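Local coordinates for protein putative polyketide cyclase (Silicibacter sp. TM1040, PDB 3F8H) that is of unknown function but, as a SnoaL-like putative polyketide cyclase, may bind a small organic molecule within its alpha+beta fold, at residues A[38-41]-A[42-45]; A[125-129]-A[130-134]. One frame throughout, in Å; residues are numbered along the deposited sequence.

In the fold
Following the chain from the N terminus, contact 1 comes first: residues 38-45 turn out of helix 36-40 into the short strand 43-44. Contact 2 opens long after it has closed, at residues 125-134, where the hairpin of strands 115-128 and 131-139 reverses. The two are thus in series, neither nested nor crossed, yet their centres lie 10 Å apart on the same side of the chain's centre. Ile132 joins them, with probable hydrogen bonds from Ile132 N to Cys42 O and from Ser44 N to Ile132 O, each 2.9 Å, so the chain leaving helix 36-40 is fastened by its backbone to strand 131-139 near the hairpin turn.

Contact 1 of 2, residues A[38-41]-A[42-45]; sequences GMLA and CLSE
Met39 and Cys42 are joined by the first of two successive backbone hydrogen bonds at the turn between helix 36-40 and strand 43-44. Cys42 N gives its hydrogen to Met39 O at 3.0 Å, and one residue on, Leu43 N does the same to Leu40 O at 3.1 Å, with N-H...O angles of 146° and 156°. Both span three residues, and the second closes a type I beta turn from Leu40 to Leu43.

The side chains of Cys42 and Leu43 approach the carbonyls of Gly38 and Met39. Cys42 CB lies 3.2 Å from Met39 O, and with SG turned beside its own backbone N (chi1 -72°) the sulfur reaches back to 3.4 Å from Gly38 O. Leu43 CG sits 3.4 Å from Met39 O. Apolar contact is slight: Leu40 CD2 meets Leu43 CD1 methyl to methyl at 4.3 Å.

Around the turn, selenomethionine Met39 packs on Tyr27, Ala30 and Phe31 of helix 23-33, while Met39, Leu40 and Leu43 all touch Phe63 of helix 60-73. Cys42 touches Arg26, and backbone bonds from Cys42 and Ser44 to Ile132 bind the turn's exit to strand 131-139.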
loop_
_atom_site.group_PDB
_atom_site.type_symbol
_atom_site.label_atom_id
_atom_site.label_comp_id
_atom_site.label_asym_id
_atom_site.label_seq_id
_atom_site.Cartn_x
_atom_site.Cartn_y
_atom_site.Cartn_z
ATOM N N GLY A 38 -1.204 -17.451 16.150
ATOM C CA GLY A 38 -1.516 -17.820 14.780
ATOM C C GLY A 38 -0.772 -16.951 13.790
ATOM O O GLY A 38 -0.332 -17.414 12.736
HETATM N N MSE A 39 -0.600 -15.684 14.136
HETATM C CA MSE A 39 0.133 -14.741 13.254
HETATM C C MSE A 39 1.603 -15.075 13.228
HETATM O O MSE A 39 2.257 -15.141 12.168
HETATM C CB MSE A 39 -0.034 -13.305 13.742
HETATM C CG MSE A 39 -1.445 -12.824 13.670
HETATM SE SE MSE A 39 -1.699 -11.084 14.586
HETATM C CE MSE A 39 -0.759 -10.003 13.311
ATOM N N LEU A 40 2.130 -15.343 14.416
ATOM C CA LEU A 40 3.552 -15.628 14.554
ATOM C C LEU A 40 3.950 -16.868 13.784
ATOM O O LEU A 40 5.049 -16.956 13.203
ATOM C CB LEU A 40 3.945 -15.765 16.040
ATOM C CG LEU A 40 3.950 -14.440 16.795
ATOM C CD1 LEU A 40 3.893 -14.680 18.318
ATOM C CD2 LEU A 40 5.162 -13.604 16.357
ATOM N N ALA A 41 3.025 -17.804 13.773
ATOM C CA ALA A 41 3.214 -19.088 13.104
ATOM C C ALA A 41 3.324 -18.941 11.555
ATOM O O ALA A 41 3.833 -19.812 10.840
ATOM C CB ALA A 41 2.055 -20.078 13.498
ATOM N N CYS A 42 2.837 -17.821 11.062
ATOM C CA CYS A 42 2.852 -17.515 9.623
ATOM C C CYS A 42 4.155 -16.880 9.166
ATOM O O CYS A 42 4.400 -16.684 7.970
ATOM C CB CYS A 42 1.743 -16.526 9.289
ATOM S SG CYS A 42 0.119 -17.240 9.365
ATOM N N LEU A 43 4.981 -16.536 10.142
ATOM C CA LEU A 43 6.222 -15.829 9.879
ATOM C C LEU A 43 7.491 -16.646 9.968
ATOM O O LEU A 43 7.609 -17.557 10.778
ATOM C CB LEU A 43 6.383 -14.679 10.881
ATOM C CG LEU A 43 5.168 -13.814 11.156
ATOM C CD1 LEU A 43 5.548 -12.809 12.189
ATOM C CD2 LEU A 43 4.579 -13.097 9.889
ATOM N N SER A 44 8.467 -16.239 9.163
ATOM C CA SER A 44 9.815 -16.822 9.245
ATOM C C SER A 44 10.568 -16.240 10.450
ATOM O O SER A 44 10.246 -15.169 10.955
ATOM C CB SER A 44 10.645 -16.558 7.974
ATOM O OG SER A 44 10.946 -15.185 7.859
ATOM N N GLU A 45 11.579 -16.988 10.890
ATOM C CA GLU A 45 12.400 -16.600 12.031
ATOM C C GLU A 45 13.118 -15.306 11.737
ATOM O O GLU A 45 13.453 -14.530 12.623
ATOM C CB GLU A 45 13.408 -17.700 12.373
ATOM C CG GLU A 45 12.778 -18.949 12.971
ATOM C CD GLU A 45 12.357 -18.739 14.409
ATOM O OE1 GLU A 45 12.460 -17.590 14.880
ATOM O OE2 GLU A 45 11.968 -19.724 15.082
#

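Contact 2 of 2, residues A[125-129]-A[130-134]; sequences FDLRD and GLITR
Asp126 and Arg134 form a two-bond salt bridge in which each nitrogen takes a different carboxylate oxygen: Arg134 NH2 reaches Asp126 OD1 at 2.8 Å and Arg134 NE reaches Asp126 OD2 at 3.1 Å. Both oxygens lie near the guanidinium plane, but the nitrogens approach from above the carboxylate, the two planes being 71° apart. The arginine chain, extended through chi1 and chi2, bends at chi3 (64°) and so swings across the carboxylate. Two bonds to separate oxygens should restrict rotation of both groups.

The backbone ladder contains a classic beta bulge, as Thr133 and Arg134 both face Asp126. Asp126 O accepts Thr133 N at 2.8 Å and, weakly, Arg134 N at 3.4 Å, while Asp126 N bonds to Arg134 O. Past the bulge, Arg128 and Leu131 exchange both backbone bonds and close a type I' turn through Asp129 and Gly130, each with positive phi, the signature of a tight two-residue hairpin.

Among the apolar contacts, Ile132 CG2 comes to the edge of the Phe125 ring, 3.8 Å from Phe125 CD2, and Ile132 CG1 meets Leu127 CD2 more loosely. Separately, on the Arg128 side, Thr133 CG2 packs over one guanidinium face of Arg128, off centre, and lies 3.6 Å from Arg128 CB; the end of that arginine is held by a salt bridge to Asp46.

Phe125, Leu127 and Ile132 pack on Thr23 and Ile24 at the start of helix 23-33. Arg134 also forms a salt bridge with Glu95 of the second subunit, linking the hairpin to the other subunit. Strand 91-102 flanks 115-128, bonded through Phe125 to Ala92, and strand 43-44 runs beside Ile132.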
loop_
_atom_site.group_PDB
_atom_site.type_symbol
_atom_site.label_atom_id
_atom_site.label_comp_id
_atom_site.label_asym_id
_atom_site.label_seq_id
_atom_site.Cartn_x
_atom_site.Cartn_y
_atom_site.Cartn_z
ATOM N N PHE A 125 3.880 -8.199 1.064
ATOM C CA PHE A 125 4.634 -9.285 1.678
ATOM C C PHE A 125 5.591 -9.969 0.735
ATOM O O PHE A 125 5.365 -10.055 -0.481
ATOM C CB PHE A 125 3.684 -10.422 2.152
ATOM C CG PHE A 125 2.562 -9.978 3.046
ATOM C CD1 PHE A 125 1.370 -9.524 2.513
ATOM C CD2 PHE A 125 2.693 -10.057 4.420
ATOM C CE1 PHE A 125 0.314 -9.137 3.328
ATOM C CE2 PHE A 125 1.671 -9.645 5.242
ATOM C CZ PHE A 125 0.469 -9.185 4.703
ATOM N N ASP A 126 6.658 -10.454 1.344
ATOM C CA ASP A 126 7.549 -11.409 0.701
ATOM C C ASP A 126 7.336 -12.727 1.479
ATOM O O ASP A 126 7.073 -12.734 2.668
ATOM C CB ASP A 126 9.026 -11.094 0.809
ATOM C CG ASP A 126 9.451 -9.794 0.136
ATOM O OD1 ASP A 126 8.776 -9.267 -0.745
ATOM O OD2 ASP A 126 10.541 -9.294 0.527
ATOM N N LEU A 127 7.475 -13.833 0.781
ATOM C CA LEU A 127 7.372 -15.175 1.388
ATOM C C LEU A 127 8.434 -16.093 0.861
ATOM O O LEU A 127 8.839 -15.984 -0.278
ATOM C CB LEU A 127 6.004 -15.802 1.089
ATOM C CG LEU A 127 4.729 -15.061 1.538
ATOM C CD1 LEU A 127 4.139 -14.253 0.346
ATOM C CD2 LEU A 127 3.726 -16.066 2.042
ATOM N N ARG A 128 8.867 -16.997 1.719
ATOM C CA ARG A 128 9.816 -18.026 1.360
ATOM C C ARG A 128 9.419 -19.334 2.080
ATOM O O ARG A 128 9.095 -19.348 3.268
ATOM C CB ARG A 128 11.228 -17.597 1.729
ATOM C CG ARG A 128 12.284 -18.656 1.478
ATOM C CD ARG A 128 13.622 -18.281 2.143
ATOM N NE ARG A 128 13.522 -18.248 3.611
ATOM C CZ ARG A 128 13.810 -17.194 4.384
ATOM N NH1 ARG A 128 14.283 -16.068 3.857
ATOM N NH2 ARG A 128 13.671 -17.282 5.699
ATOM N N ASP A 129 9.351 -20.405 1.312
ATOM C CA ASP A 129 8.995 -21.719 1.849
ATOM C C ASP A 129 7.679 -21.651 2.611
ATOM O O ASP A 129 7.502 -22.309 3.641
ATOM C CB ASP A 129 10.069 -22.201 2.795
ATOM C CG ASP A 129 11.371 -22.543 2.087
ATOM O OD1 ASP A 129 11.360 -22.739 0.859
ATOM O OD2 ASP A 129 12.397 -22.651 2.793
ATOM N N GLY A 130 6.816 -20.771 2.148
ATOM C CA GLY A 130 5.440 -20.649 2.692
ATOM C C GLY A 130 5.238 -19.736 3.896
ATOM O O GLY A 130 4.143 -19.614 4.466
ATOM N N LEU A 131 6.324 -19.114 4.292
ATOM C CA LEU A 131 6.330 -18.234 5.413
ATOM C C LEU A 131 6.626 -16.785 5.024
ATOM O O LEU A 131 7.391 -16.488 4.144
ATOM C CB LEU A 131 7.357 -18.722 6.431
ATOM C CG LEU A 131 7.023 -20.128 6.982
ATOM C CD1 LEU A 131 8.106 -20.610 7.908
ATOM C CD2 LEU A 131 5.660 -20.082 7.699
ATOM N N ILE A 132 5.989 -15.886 5.739
ATOM C CA ILE A 132 6.172 -14.456 5.516
ATOM C C ILE A 132 7.544 -14.016 5.985
ATOM O O ILE A 132 7.885 -14.173 7.153
ATOM C CB ILE A 132 5.104 -13.631 6.239
ATOM C CG1 ILE A 132 3.721 -13.941 5.643
ATOM C CG2 ILE A 132 5.455 -12.109 6.128
ATOM C CD1 ILE A 132 2.539 -13.457 6.541
ATOM N N THR A 133 8.337 -13.476 5.068
ATOM C CA THR A 133 9.694 -13.031 5.394
ATOM C C THR A 133 9.817 -11.510 5.454
ATOM O O THR A 133 10.851 -10.938 5.860
ATOM C CB THR A 133 10.723 -13.547 4.362
ATOM O OG1 THR A 133 10.396 -13.025 3.073
ATOM C CG2 THR A 133 10.773 -15.121 4.335
ATOM N N ARG A 134 8.772 -10.876 4.963
ATOM C CA ARG A 134 8.636 -9.422 5.023
ATOM C C ARG A 134 7.194 -8.992 4.996
ATOM O O ARG A 134 6.375 -9.535 4.256
ATOM C CB ARG A 134 9.296 -8.728 3.832
ATOM C CG ARG A 134 8.848 -7.273 3.860
ATOM C CD ARG A 134 9.318 -6.470 2.749
ATOM N NE ARG A 134 8.839 -6.863 1.421
ATOM C CZ ARG A 134 7.936 -6.202 0.697
ATOM N NH1 ARG A 134 7.321 -5.107 1.145
ATOM N NH2 ARG A 134 7.658 -6.658 -0.507
#